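Local coordinates for acyl-CoA synthetase (AMP-forming)/AMP-acid ligase II-like protein (Dyadobacter fermentans, PDB 4GS5) that probably activates carboxylic acids, such as medium-chain fatty acids, by ATP-dependent adenylation and joins them to coenzyme A, at residues C284-E287 and G293-L296. Sequence-based numbering, arbitrary orientation.
Sequences CWWE and GQKL
E287 and K295 grip each other through their backbones as a hydrogen-bonded antiparallel pair: K295 N donates to E287 O over 2.8 Å in an almost straight bond (169°), and E287 N returns one of 2.9 Å to K295 O. That carbonyl also receives a CA-H...O contact from W286. W286 and L296 form the non-hydrogen-bonded pair, their CA atoms 4.4 Å apart. On the face of W286, the small C284 and the branched L296 are buried, C284 CB 4.2 Å from L296 CD1.

Q294 NE2 sits 3.4 Å above the plane of the W286 indole, over the middle of its six-membered ring, with the amide plane turned 72° from the ring, while Q294 CG packs on W286 CE3 at 3.9 Å. With W286 CG between its backbone N and carbonyl carbon (chi1 63°), the indole swings over to meet the glutamine, whose long, flat-ended chain suits this place because OE1 can still bond to N254 N. Replacing W286 by an alanine is likely to open a gap beside I253 and leave the Q294 amide without the face it rests on.

On the other face, E287 OE1 and K295 NZ lie 4.5 Å apart, too far for a salt bridge, and E287 OE1 bonds to the Y330 hydroxyl instead.

The contact belongs to the hairpin of strands 282-289 and 295-301, whose sheet is completed by strand 329-332, parallel to 295-301. Helix 262-276 packs on C284 and L296, strand 252-255 touches W286, Q294 and L296, and helix 345-351 lies against W285, W286 and E287.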
ATOM      1  N   CYS A 284       4.853 -19.946 -17.595  1.00 32.25           N
ATOM      2  CA  CYS A 284       4.999 -18.933 -18.621  1.00 33.05           C
ATOM      3  C   CYS A 284       6.253 -18.128 -18.341  1.00 29.95           C
ATOM      4  O   CYS A 284       6.633 -17.926 -17.188  1.00 23.92           O
ATOM      5  CB  CYS A 284       3.774 -18.024 -18.651  1.00 35.81           C
ATOM      6  SG  CYS A 284       2.381 -18.823 -19.443  1.00 42.91           S
ATOM      7  N   TRP A 285       6.893 -17.678 -19.409  1.00 26.45           N
ATOM      8  CA  TRP A 285       8.084 -16.863 -19.285  1.00 29.52           C
ATOM      9  C   TRP A 285       8.146 -15.944 -20.500  1.00 28.98           C
ATOM     10  O   TRP A 285       7.136 -15.734 -21.175  1.00 26.98           O
ATOM     11  CB  TRP A 285       9.324 -17.754 -19.206  1.00 28.73           C
ATOM     12  CG  TRP A 285      10.515 -17.104 -18.570  1.00 36.35           C
ATOM     13  CD1 TRP A 285      11.748 -16.904 -19.139  1.00 37.36           C
ATOM     14  CD2 TRP A 285      10.598 -16.580 -17.239  1.00 32.68           C
ATOM     15  NE1 TRP A 285      12.583 -16.284 -18.244  1.00 37.23           N
ATOM     16  CE2 TRP A 285      11.905 -16.078 -17.069  1.00 36.66           C
ATOM     17  CE3 TRP A 285       9.703 -16.506 -16.170  1.00 33.07           C
ATOM     18  CZ2 TRP A 285      12.337 -15.497 -15.868  1.00 41.10           C
ATOM     19  CZ3 TRP A 285      10.132 -15.923 -14.977  1.00 36.79           C
ATOM     20  CH2 TRP A 285      11.436 -15.427 -14.838  1.00 38.28           C
ATOM     21  N   TRP A 286       9.314 -15.373 -20.767  1.00 26.36           N
ATOM     22  CA  TRP A 286       9.415 -14.435 -21.881  1.00 25.78           C
ATOM     23  C   TRP A 286      10.817 -14.413 -22.437  1.00 30.13           C
ATOM     24  O   TRP A 286      11.769 -14.883 -21.803  1.00 30.29           O
ATOM     25  CB  TRP A 286       9.030 -13.029 -21.440  1.00 26.21           C
ATOM     26  CG  TRP A 286       9.953 -12.505 -20.407  1.00 25.97           C
ATOM     27  CD1 TRP A 286       9.865 -12.706 -19.048  1.00 30.17           C
ATOM     28  CD2 TRP A 286      11.125 -11.708 -20.621  1.00 33.27           C
ATOM     29  NE1 TRP A 286      10.909 -12.077 -18.414  1.00 34.71           N
ATOM     30  CE2 TRP A 286      11.698 -11.459 -19.351  1.00 34.91           C
ATOM     31  CE3 TRP A 286      11.753 -11.186 -21.761  1.00 35.59           C
ATOM     32  CZ2 TRP A 286      12.867 -10.711 -19.190  1.00 36.45           C
ATOM     33  CZ3 TRP A 286      12.910 -10.443 -21.601  1.00 37.27           C
ATOM     34  CH2 TRP A 286      13.459 -10.211 -20.319  1.00 37.77           C
ATOM     35  N   GLU A 287      10.955 -13.863 -23.632  1.00 32.69           N
ATOM     36  CA  GLU A 287      12.291 -13.657 -24.171  1.00 36.01           C
ATOM     37  C   GLU A 287      12.325 -12.368 -24.970  1.00 33.31           C
ATOM     38  O   GLU A 287      11.282 -11.864 -25.396  1.00 29.36           O
ATOM     39  CB  GLU A 287      12.751 -14.856 -25.004  1.00 39.06           C
ATOM     40  CG  GLU A 287      11.932 -15.111 -26.245  1.00 44.94           C
ATOM     41  CD  GLU A 287      12.470 -16.285 -27.040  1.00 55.82           C
ATOM     42  OE1 GLU A 287      11.875 -17.380 -26.963  1.00 53.56           O
ATOM     43  OE2 GLU A 287      13.496 -16.114 -27.736  1.00 64.68           O
ATOM     44  N   GLY A 293       9.255  -6.539 -28.225  1.00 28.68           N
ATOM     45  CA  GLY A 293       9.962  -6.117 -27.026  1.00 29.83           C
ATOM     46  C   GLY A 293      10.225  -7.345 -26.174  1.00 30.27           C
ATOM     47  O   GLY A 293      11.351  -7.851 -26.100  1.00 32.66           O
ATOM     48  N   GLN A 294       9.160  -7.837 -25.550  1.00 25.88           N
ATOM     49  CA  GLN A 294       9.200  -9.087 -24.803  1.00 30.75           C
ATOM     50  C   GLN A 294       8.144 -10.039 -25.377  1.00 31.00           C
ATOM     51  O   GLN A 294       6.996  -9.657 -25.578  1.00 31.19           O
ATOM     52  CB  GLN A 294       8.966  -8.808 -23.323  1.00 29.17           C
ATOM     53  CG  GLN A 294      10.000  -7.849 -22.738  1.00 30.29           C
ATOM     54  CD  GLN A 294       9.727  -7.529 -21.277  1.00 34.74           C
ATOM     55  OE1 GLN A 294       8.808  -6.779 -20.964  1.00 29.54           O
ATOM     56  NE2 GLN A 294      10.528  -8.105 -20.378  1.00 36.11           N
ATOM     57  N   LYS A 295       8.557 -11.267 -25.665  1.00 29.98           N
ATOM     58  CA  LYS A 295       7.687 -12.260 -26.275  1.00 31.37           C
ATOM     59  C   LYS A 295       7.335 -13.319 -25.234  1.00 30.25           C
ATOM     60  O   LYS A 295       8.220 -13.992 -24.690  1.00 28.19           O
ATOM     61  CB  LYS A 295       8.398 -12.934 -27.450  1.00 31.87           C
ATOM     62  CG  LYS A 295       7.520 -13.918 -28.224  1.00 45.58           C
ATOM     63  CD  LYS A 295       8.330 -14.998 -28.972  1.00 51.71           C
ATOM     64  CE  LYS A 295       9.410 -14.413 -29.854  1.00 58.70           C
ATOM     65  NZ  LYS A 295      10.122 -15.475 -30.637  1.00 63.90           N
ATOM     66  N   LEU A 296       6.043 -13.477 -24.980  1.00 25.58           N
ATOM     67  CA  LEU A 296       5.564 -14.449 -24.008  1.00 24.88           C
ATOM     68  C   LEU A 296       5.846 -15.835 -24.572  1.00 25.74           C
ATOM     69  O   LEU A 296       5.591 -16.090 -25.753  1.00 25.52           O
ATOM     70  CB  LEU A 296       4.052 -14.278 -23.800  1.00 20.81           C
ATOM     71  CG  LEU A 296       3.400 -15.236 -22.793  1.00 29.11           C
ATOM     72  CD1 LEU A 296       3.802 -14.887 -21.377  1.00 27.72           C
ATOM     73  CD2 LEU A 296       1.882 -15.171 -22.933  1.00 30.76           C
TER